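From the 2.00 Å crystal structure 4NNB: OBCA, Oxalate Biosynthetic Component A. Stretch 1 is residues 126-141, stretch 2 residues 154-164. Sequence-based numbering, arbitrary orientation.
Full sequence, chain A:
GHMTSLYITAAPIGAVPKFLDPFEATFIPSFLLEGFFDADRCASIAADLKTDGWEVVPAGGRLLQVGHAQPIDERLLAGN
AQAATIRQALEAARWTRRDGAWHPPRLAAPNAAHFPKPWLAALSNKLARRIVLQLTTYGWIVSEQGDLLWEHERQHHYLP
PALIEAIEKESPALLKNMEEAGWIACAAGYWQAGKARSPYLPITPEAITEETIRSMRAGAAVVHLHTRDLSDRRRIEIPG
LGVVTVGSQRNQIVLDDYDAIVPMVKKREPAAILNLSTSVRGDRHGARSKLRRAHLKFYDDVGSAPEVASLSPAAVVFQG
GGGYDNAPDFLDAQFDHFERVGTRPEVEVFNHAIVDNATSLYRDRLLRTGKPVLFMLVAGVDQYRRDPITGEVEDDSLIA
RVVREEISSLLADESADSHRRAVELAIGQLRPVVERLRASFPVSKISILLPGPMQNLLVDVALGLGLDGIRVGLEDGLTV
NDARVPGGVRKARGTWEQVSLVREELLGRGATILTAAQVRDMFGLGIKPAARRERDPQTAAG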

ATOM      1  N   LYS A 126       8.778  20.992   3.414  1.00 39.09           N
ATOM      2  CA  LYS A 126       9.400  19.810   2.838  1.00 40.31           C
ATOM      3  C   LYS A 126      10.342  19.089   3.801  1.00 40.06           C
ATOM      4  O   LYS A 126      10.326  17.860   3.884  1.00 38.44           O
ATOM      5  CB  LYS A 126      10.131  20.163   1.540  1.00 46.79           C
ATOM      6  CG  LYS A 126       9.274  19.968   0.292  1.00 53.09           C
ATOM      7  CD  LYS A 126       9.753  20.854  -0.846  1.00 61.18           C
ATOM      8  CE  LYS A 126       9.731  20.119  -2.176  1.00 61.81           C
ATOM      9  NZ  LYS A 126      10.743  19.021  -2.203  1.00 70.72           N
ATOM     10  N   LEU A 127      11.171  19.848   4.512  1.00 37.00           N
ATOM     11  CA  LEU A 127      12.116  19.251   5.453  1.00 36.63           C
ATOM     12  C   LEU A 127      11.363  18.631   6.642  1.00 31.54           C
ATOM     13  O   LEU A 127      11.656  17.510   7.058  1.00 33.57           O
ATOM     14  CB  LEU A 127      13.143  20.293   5.926  1.00 35.78           C
ATOM     15  CG  LEU A 127      14.281  19.720   6.783  1.00 39.82           C
ATOM     16  CD1 LEU A 127      14.761  18.393   6.213  1.00 34.64           C
ATOM     17  CD2 LEU A 127      15.452  20.692   6.901  1.00 33.68           C
ATOM     18  N   ALA A 128      10.389  19.359   7.173  1.00 29.58           N
ATOM     19  CA  ALA A 128       9.564  18.841   8.259  1.00 32.82           C
ATOM     20  C   ALA A 128       8.850  17.532   7.871  1.00 32.38           C
ATOM     21  O   ALA A 128       8.826  16.588   8.658  1.00 28.54           O
ATOM     22  CB  ALA A 128       8.561  19.894   8.725  1.00 32.04           C
ATOM     23  N   ARG A 129       8.288  17.475   6.660  1.00 30.60           N
ATOM     24  CA  ARG A 129       7.616  16.262   6.180  1.00 32.70           C
ATOM     25  C   ARG A 129       8.582  15.087   6.131  1.00 31.60           C
ATOM     26  O   ARG A 129       8.233  13.980   6.520  1.00 31.86           O
ATOM     27  CB  ARG A 129       7.010  16.460   4.781  1.00 33.39           C
ATOM     28  CG  ARG A 129       5.792  17.344   4.723  1.00 45.92           C
ATOM     29  CD  ARG A 129       5.097  17.313   3.345  1.00 49.24           C
ATOM     30  NE  ARG A 129       4.218  18.471   3.193  1.00 56.88           N
ATOM     31  CZ  ARG A 129       4.386  19.441   2.294  1.00 57.38           C
ATOM     32  NH1 ARG A 129       5.390  19.396   1.422  1.00 51.49           N
ATOM     33  NH2 ARG A 129       3.534  20.455   2.263  1.00 58.32           N
ATOM     34  N   ARG A 130       9.793  15.332   5.640  1.00 30.19           N
ATOM     35  CA  ARG A 130      10.812  14.293   5.573  1.00 29.19           C
ATOM     36  C   ARG A 130      11.085  13.694   6.945  1.00 30.85           C
ATOM     37  O   ARG A 130      11.172  12.470   7.091  1.00 29.72           O
ATOM     38  CB  ARG A 130      12.126  14.855   5.019  1.00 31.07           C
ATOM     39  CG  ARG A 130      12.312  14.701   3.519  1.00 44.72           C
ATOM     40  CD  ARG A 130      13.618  15.361   3.076  1.00 43.10           C
ATOM     41  NE  ARG A 130      14.760  14.449   3.118  1.00 46.23           N
ATOM     42  CZ  ARG A 130      16.019  14.819   2.903  1.00 50.07           C
ATOM     43  NH1 ARG A 130      16.302  16.091   2.644  1.00 47.87           N
ATOM     44  NH2 ARG A 130      16.999  13.919   2.949  1.00 49.62           N
ATOM     45  N   ILE A 131      11.242  14.561   7.942  1.00 30.31           N
ATOM     46  CA  ILE A 131      11.542  14.116   9.300  1.00 28.86           C
ATOM     47  C   ILE A 131      10.344  13.381   9.890  1.00 27.31           C
ATOM     48  O   ILE A 131      10.492  12.292  10.464  1.00 26.16           O
ATOM     49  CB  ILE A 131      11.921  15.297  10.215  1.00 24.95           C
ATOM     50  CG1 ILE A 131      13.202  15.959   9.703  1.00 33.86           C
ATOM     51  CG2 ILE A 131      12.120  14.823  11.638  1.00 28.76           C
ATOM     52  CD1 ILE A 131      13.548  17.250  10.401  1.00 32.17           C
ATOM     53  N   VAL A 132       9.162  13.982   9.764  1.00 24.22           N
ATOM     54  CA  VAL A 132       7.951  13.365  10.287  1.00 27.38           C
ATOM     55  C   VAL A 132       7.706  11.977   9.654  1.00 26.48           C
ATOM     56  O   VAL A 132       7.412  11.015  10.360  1.00 24.91           O
ATOM     57  CB  VAL A 132       6.715  14.288  10.147  1.00 25.50           C
ATOM     58  CG1 VAL A 132       5.451  13.542  10.552  1.00 25.24           C
ATOM     59  CG2 VAL A 132       6.870  15.532  11.031  1.00 25.70           C
ATOM     60  N   LEU A 133       7.861  11.871   8.339  1.00 24.90           N
ATOM     61  CA  LEU A 133       7.674  10.585   7.670  1.00 29.13           C
ATOM     62  C   LEU A 133       8.727   9.564   8.116  1.00 25.31           C
ATOM     63  O   LEU A 133       8.413   8.397   8.347  1.00 25.41           O
ATOM     64  CB  LEU A 133       7.660  10.757   6.142  1.00 26.33           C
ATOM     65  CG  LEU A 133       6.411  11.487   5.622  1.00 30.16           C
ATOM     66  CD1 LEU A 133       6.647  12.038   4.215  1.00 32.36           C
ATOM     67  CD2 LEU A 133       5.147  10.586   5.651  1.00 30.64           C
ATOM     68  N   GLN A 134       9.971  10.002   8.265  1.00 25.76           N
ATOM     69  CA  GLN A 134      11.008   9.071   8.689  1.00 27.76           C
ATOM     70  C   GLN A 134      10.749   8.547  10.104  1.00 26.22           C
ATOM     71  O   GLN A 134      10.813   7.340  10.348  1.00 24.87           O
ATOM     72  CB  GLN A 134      12.393   9.706   8.612  1.00 27.42           C
ATOM     73  CG  GLN A 134      13.494   8.692   8.876  1.00 27.22           C
ATOM     74  CD  GLN A 134      13.499   7.573   7.858  1.00 29.30           C
ATOM     75  OE1 GLN A 134      13.849   7.781   6.693  1.00 30.63           O
ATOM     76  NE2 GLN A 134      13.093   6.381   8.284  1.00 28.47           N
ATOM     77  N   LEU A 135      10.463   9.452  11.031  1.00 24.06           N
ATOM     78  CA  LEU A 135      10.256   9.058  12.421  1.00 25.52           C
ATOM     79  C   LEU A 135       8.956   8.275  12.633  1.00 26.60           C
ATOM     80  O   LEU A 135       8.915   7.353  13.443  1.00 25.38           O
ATOM     81  CB  LEU A 135      10.335  10.274  13.356  1.00 25.14           C
ATOM     82  CG  LEU A 135      11.730  10.912  13.507  1.00 27.55           C
ATOM     83  CD1 LEU A 135      11.718  12.024  14.550  1.00 27.07           C
ATOM     84  CD2 LEU A 135      12.782   9.875  13.857  1.00 24.81           C
ATOM     85  N   THR A 136       7.893   8.630  11.915  1.00 23.36           N
ATOM     86  CA  THR A 136       6.660   7.843  12.026  1.00 22.59           C
ATOM     87  C   THR A 136       6.790   6.479  11.339  1.00 25.47           C
ATOM     88  O   THR A 136       6.061   5.549  11.688  1.00 28.73           O
ATOM     89  CB  THR A 136       5.380   8.590  11.553  1.00 24.76           C
ATOM     90  OG1 THR A 136       5.531   9.027  10.196  1.00 26.80           O
ATOM     91  CG2 THR A 136       5.083   9.791  12.455  1.00 24.93           C
ATOM     92  N   THR A 137       7.714   6.362  10.381  1.00 25.45           N
ATOM     93  CA  THR A 137       8.073   5.061   9.806  1.00 27.10           C
ATOM     94  C   THR A 137       8.743   4.217  10.886  1.00 28.18           C
ATOM     95  O   THR A 137       8.596   2.996  10.920  1.00 25.80           O
ATOM     96  CB  THR A 137       9.035   5.205   8.598  1.00 29.14           C
ATOM     97  OG1 THR A 137       8.388   5.939   7.553  1.00 29.93           O
ATOM     98  CG2 THR A 137       9.458   3.839   8.048  1.00 29.55           C
ATOM     99  N   TYR A 138       9.468   4.886  11.780  1.00 27.11           N
ATOM    100  CA  TYR A 138      10.145   4.219  12.881  1.00 27.17           C
ATOM    101  C   TYR A 138       9.227   4.023  14.099  1.00 24.82           C
ATOM    102  O   TYR A 138       9.693   3.646  15.172  1.00 28.30           O
ATOM    103  CB  TYR A 138      11.383   5.019  13.296  1.00 27.53           C
ATOM    104  CG  TYR A 138      12.564   4.939  12.351  1.00 27.38           C
ATOM    105  CD1 TYR A 138      12.653   3.961  11.366  1.00 29.05           C
ATOM    106  CD2 TYR A 138      13.602   5.861  12.452  1.00 28.09           C
ATOM    107  CE1 TYR A 138      13.758   3.906  10.517  1.00 29.45           C
ATOM    108  CE2 TYR A 138      14.685   5.818  11.624  1.00 28.53           C
ATOM    109  CZ  TYR A 138      14.771   4.847  10.667  1.00 31.66           C
ATOM    110  OH  TYR A 138      15.876   4.833   9.854  1.00 33.83           O
ATOM    111  N   GLY A 139       7.933   4.301  13.941  1.00 21.74           N
ATOM    112  CA  GLY A 139       6.967   4.057  15.000  1.00 24.78           C
ATOM    113  C   GLY A 139       6.766   5.188  15.996  1.00 26.37           C
ATOM    114  O   GLY A 139       6.076   5.014  17.010  1.00 24.33           O
ATOM    115  N   TRP A 140       7.375   6.342  15.742  1.00 24.37           N
ATOM    116  CA  TRP A 140       7.056   7.518  16.559  1.00 24.99           C
ATOM    117  C   TRP A 140       5.644   7.928  16.192  1.00 24.31           C
ATOM    118  O   TRP A 140       5.189   7.656  15.081  1.00 26.78           O
ATOM    119  CB  TRP A 140       7.993   8.689  16.251  1.00 24.67           C
ATOM    120  CG  TRP A 140       9.434   8.507  16.638  1.00 25.71           C
ATOM    121  CD1 TRP A 140      10.252   7.461  16.307  1.00 28.38           C
ATOM    122  CD2 TRP A 140      10.253   9.441  17.369  1.00 24.00           C
ATOM    123  NE1 TRP A 140      11.523   7.678  16.807  1.00 28.74           N
ATOM    124  CE2 TRP A 140      11.544   8.883  17.462  1.00 29.80           C
ATOM    125  CE3 TRP A 140      10.009  10.683  17.963  1.00 29.79           C
ATOM    126  CZ2 TRP A 140      12.598   9.535  18.131  1.00 33.39           C
ATOM    127  CZ3 TRP A 140      11.055  11.331  18.625  1.00 32.01           C
ATOM    128  CH2 TRP A 140      12.330  10.754  18.700  1.00 33.04           C
ATOM    129  N   ILE A 141       4.943   8.587  17.106  1.00 24.90           N
ATOM    130  CA  ILE A 141       3.578   9.015  16.811  1.00 27.91           C
ATOM    131  C   ILE A 141       3.381  10.510  17.030  1.00 30.39           C
ATOM    132  O   ILE A 141       4.166  11.154  17.726  1.00 28.51           O
ATOM    133  CB  ILE A 141       2.527   8.194  17.608  1.00 27.49           C
ATOM    134  CG1 ILE A 141       2.798   8.263  19.110  1.00 36.80           C
ATOM    135  CG2 ILE A 141       2.550   6.725  17.155  1.00 30.64           C
ATOM    136  CD1 ILE A 141       1.959   9.278  19.849  1.00 36.52           C
TER
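Stretch 2 154-164: RQHHYLPPALI

Stretch 2 lies along one side of the stretch 1 helix as a strand that turns into a helix, making a mostly buried contact that is aliphatic at one end and aromatic and polar at the other. The two chains run in opposite directions: the CA atoms pair Tyr138 with His157 (7.0 Å), Gln134 with Leu159 (7.9 Å) and Ile131 with Leu163 (7.9 Å). Residues 155-159 are extended; Pro160 then takes the N-cap position, and the helix that starts at Pro161 continues beyond the stretch. About 578 Å² is buried, both sides summed.

On stretch 1 the helix supplies Leu127, Arg130, Ile131, Gln134 and Leu135, the three- and four-residue spacing that keeps side chains on one side of a helix. Leu163 has the largest covered area of any residue here. Its CB points sideways, but the t, p rotamer brings its end in, so that CD1 lies 3.6 Å from CD1 of Leu127 and 4.2 Å from CG1 of Ile131. Arg130 borders this cluster: CD1 of Leu163 sits over one face of its guanidinium, 3.8 Å from NE, so an exposed arginine packs its guanidinium on a buried leucine. In the strand, Leu159 places CD2 3.8 Å from CG of Gln134 and 4.1 Å from CD2 of Leu135, so the aliphatic part of a glutamine serves as packing surface.

Past the helix the chemistry changes. Tyr138, the first residue to leave helical phi/psi, points toward stretch 2 and sets its CB over the face of the His157 ring, 3.8 Å from the centroid and almost on the ring normal. The two rings are near parallel, at 20°, but slid apart with centroids 4.9 Å from each other; the methylene, rather than the tyrosine ring, covers the histidine. The Tyr138 OH comes within 3.1 Å of the backbone O of Tyr158.

Gly139 follows with phi/psi of 88/7, where a CB would jam against the preceding carbonyl O; the turn itself calls for glycine. It leads to Trp140, whose NE1 donates a hydrogen bond to ND1 of His157 at 3.0 Å, with an angle of 155°. This bond joins the rings rim to rim, and Trp140 CZ2 also approaches NE2 of Gln155 to 3.6 Å. The rule to read here is a division by position: leucines and Ile131 pack along the helix, with the side chains of Arg130 and Gln134 beside them, while one histidine receives a methylene on its face and an indole N-H at ND1.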

ATOM      1  N   ARG A 154      13.323   1.149  24.729  1.00 44.16           N
ATOM      2  CA  ARG A 154      14.441   0.948  23.806  1.00 41.06           C
ATOM      3  C   ARG A 154      14.163   1.482  22.402  1.00 37.67           C
ATOM      4  O   ARG A 154      13.008   1.613  22.000  1.00 38.57           O
ATOM      5  CB  ARG A 154      14.769  -0.544  23.707  1.00 48.87           C
ATOM      6  CG  ARG A 154      14.804  -1.271  25.045  1.00 55.43           C
ATOM      7  CD  ARG A 154      15.014  -2.771  24.843  1.00 59.27           C
ATOM      8  NE  ARG A 154      15.041  -3.496  26.109  1.00 61.55           N
ATOM      9  CZ  ARG A 154      16.150  -3.756  26.793  1.00 63.56           C
ATOM     10  NH1 ARG A 154      17.327  -3.351  26.328  1.00 67.19           N
ATOM     11  NH2 ARG A 154      16.085  -4.421  27.938  1.00 60.93           N
ATOM     12  N   GLN A 155      15.232   1.774  21.661  1.00 36.15           N
ATOM     13  CA  GLN A 155      15.136   2.188  20.262  1.00 33.79           C
ATOM     14  C   GLN A 155      16.528   2.311  19.659  1.00 37.62           C
ATOM     15  O   GLN A 155      17.522   2.494  20.369  1.00 32.97           O
ATOM     16  CB  GLN A 155      14.415   3.540  20.120  1.00 35.33           C
ATOM     17  CG  GLN A 155      15.285   4.726  20.510  1.00 32.70           C
ATOM     18  CD  GLN A 155      14.505   6.006  20.729  1.00 34.70           C
ATOM     19  OE1 GLN A 155      14.480   6.546  21.835  1.00 34.34           O
ATOM     20  NE2 GLN A 155      13.879   6.507  19.671  1.00 30.02           N
ATOM     21  N   HIS A 156      16.586   2.225  18.337  1.00 30.06           N
ATOM     22  CA  HIS A 156      17.819   2.394  17.610  1.00 30.89           C
ATOM     23  C   HIS A 156      17.441   3.068  16.306  1.00 33.40           C
ATOM     24  O   HIS A 156      17.276   2.407  15.273  1.00 32.08           O
ATOM     25  CB  HIS A 156      18.457   1.030  17.352  1.00 33.73           C
ATOM     26  CG  HIS A 156      19.877   1.109  16.895  1.00 32.84           C
ATOM     27  ND1 HIS A 156      20.225   1.260  15.573  1.00 29.86           N
ATOM     28  CD2 HIS A 156      21.036   1.069  17.596  1.00 34.96           C
ATOM     29  CE1 HIS A 156      21.545   1.308  15.474  1.00 35.12           C
ATOM     30  NE2 HIS A 156      22.056   1.200  16.685  1.00 32.86           N
ATOM     31  N   HIS A 157      17.292   4.389  16.361  1.00 30.49           N
ATOM     32  CA  HIS A 157      16.719   5.143  15.252  1.00 30.98           C
ATOM     33  C   HIS A 157      17.710   6.126  14.640  1.00 30.99           C
ATOM     34  O   HIS A 157      18.244   7.002  15.333  1.00 29.27           O
ATOM     35  CB  HIS A 157      15.435   5.852  15.701  1.00 28.50           C
ATOM     36  CG  HIS A 157      14.321   4.909  16.042  1.00 29.16           C
ATOM     37  ND1 HIS A 157      13.249   5.272  16.827  1.00 28.90           N
ATOM     38  CD2 HIS A 157      14.116   3.617  15.694  1.00 27.74           C
ATOM     39  CE1 HIS A 157      12.433   4.240  16.955  1.00 28.49           C
ATOM     40  NE2 HIS A 157      12.936   3.224  16.278  1.00 27.98           N
ATOM     41  N   TYR A 158      17.928   5.974  13.333  1.00 27.38           N
ATOM     42  CA  TYR A 158      18.977   6.691  12.607  1.00 29.40           C
ATOM     43  C   TYR A 158      18.437   7.637  11.522  1.00 28.74           C
ATOM     44  O   TYR A 158      17.523   7.292  10.775  1.00 31.59           O
ATOM     45  CB  TYR A 158      19.937   5.662  11.993  1.00 33.10           C
ATOM     46  CG  TYR A 158      21.009   6.209  11.067  1.00 33.77           C
ATOM     47  CD1 TYR A 158      20.778   6.345   9.705  1.00 33.59           C
ATOM     48  CD2 TYR A 158      22.261   6.555  11.555  1.00 36.22           C
ATOM     49  CE1 TYR A 158      21.758   6.825   8.858  1.00 36.40           C
ATOM     50  CE2 TYR A 158      23.250   7.041  10.719  1.00 36.71           C
ATOM     51  CZ  TYR A 158      22.995   7.173   9.373  1.00 39.05           C
ATOM     52  OH  TYR A 158      23.983   7.653   8.541  1.00 36.17           O
ATOM     53  N   LEU A 159      19.026   8.825  11.435  1.00 30.98           N
ATOM     54  CA  LEU A 159      18.741   9.762  10.353  1.00 30.23           C
ATOM     55  C   LEU A 159      20.006   9.887   9.482  1.00 34.60           C
ATOM     56  O   LEU A 159      21.097  10.055  10.014  1.00 32.88           O
ATOM     57  CB  LEU A 159      18.344  11.123  10.932  1.00 29.03           C
ATOM     58  CG  LEU A 159      17.155  11.103  11.901  1.00 29.06           C
ATOM     59  CD1 LEU A 159      16.853  12.487  12.464  1.00 28.86           C
ATOM     60  CD2 LEU A 159      15.912  10.510  11.232  1.00 27.67           C
ATOM     61  N   PRO A 160      19.866   9.803   8.145  1.00 36.10           N
ATOM     62  CA  PRO A 160      21.021   9.793   7.228  1.00 36.69           C
ATOM     63  C   PRO A 160      21.686  11.162   7.049  1.00 37.57           C
ATOM     64  O   PRO A 160      21.044  12.186   7.292  1.00 35.96           O
ATOM     65  CB  PRO A 160      20.389   9.354   5.901  1.00 37.58           C
ATOM     66  CG  PRO A 160      19.008   9.915   5.967  1.00 35.16           C
ATOM     67  CD  PRO A 160      18.592   9.699   7.408  1.00 37.58           C
ATOM     68  N   PRO A 161      22.956  11.179   6.610  1.00 41.73           N
ATOM     69  CA  PRO A 161      23.719  12.425   6.451  1.00 38.69           C
ATOM     70  C   PRO A 161      22.988  13.501   5.646  1.00 37.80           C
ATOM     71  O   PRO A 161      23.027  14.653   6.041  1.00 37.33           O
ATOM     72  CB  PRO A 161      24.971  11.965   5.701  1.00 43.38           C
ATOM     73  CG  PRO A 161      25.182  10.575   6.179  1.00 43.04           C
ATOM     74  CD  PRO A 161      23.788   9.992   6.329  1.00 40.33           C
ATOM     75  N   ALA A 162      22.333  13.133   4.549  1.00 40.11           N
ATOM     76  CA  ALA A 162      21.628  14.113   3.718  1.00 42.09           C
ATOM     77  C   ALA A 162      20.498  14.827   4.468  1.00 42.75           C
ATOM     78  O   ALA A 162      20.242  16.013   4.246  1.00 42.57           O
ATOM     79  CB  ALA A 162      21.099  13.461   2.454  1.00 40.08           C
ATOM     80  N   LEU A 163      19.817  14.102   5.350  1.00 41.24           N
ATOM     81  CA  LEU A 163      18.790  14.718   6.182  1.00 40.12           C
ATOM     82  C   LEU A 163      19.435  15.629   7.223  1.00 35.34           C
ATOM     83  O   LEU A 163      18.976  16.745   7.454  1.00 34.62           O
ATOM     84  CB  LEU A 163      17.940  13.647   6.865  1.00 37.55           C
ATOM     85  CG  LEU A 163      16.706  14.172   7.599  1.00 41.04           C
ATOM     86  CD1 LEU A 163      15.882  15.025   6.654  1.00 42.13           C
ATOM     87  CD2 LEU A 163      15.872  13.008   8.119  1.00 39.41           C
ATOM     88  N   ILE A 164      20.505  15.146   7.850  1.00 35.84           N
ATOM     89  CA  ILE A 164      21.187  15.899   8.895  1.00 36.27           C
ATOM     90  C   ILE A 164      21.800  17.176   8.327  1.00 38.40           C
ATOM     91  O   ILE A 164      21.752  18.242   8.954  1.00 37.60           O
ATOM     92  CB  ILE A 164      22.258  15.044   9.586  1.00 36.65           C
ATOM     93  CG1 ILE A 164      21.593  13.882  10.327  1.00 35.88           C
ATOM     94  CG2 ILE A 164      23.078  15.880  10.548  1.00 30.87           C
ATOM     95  CD1 ILE A 164      20.444  14.328  11.245  1.00 29.87           C
TER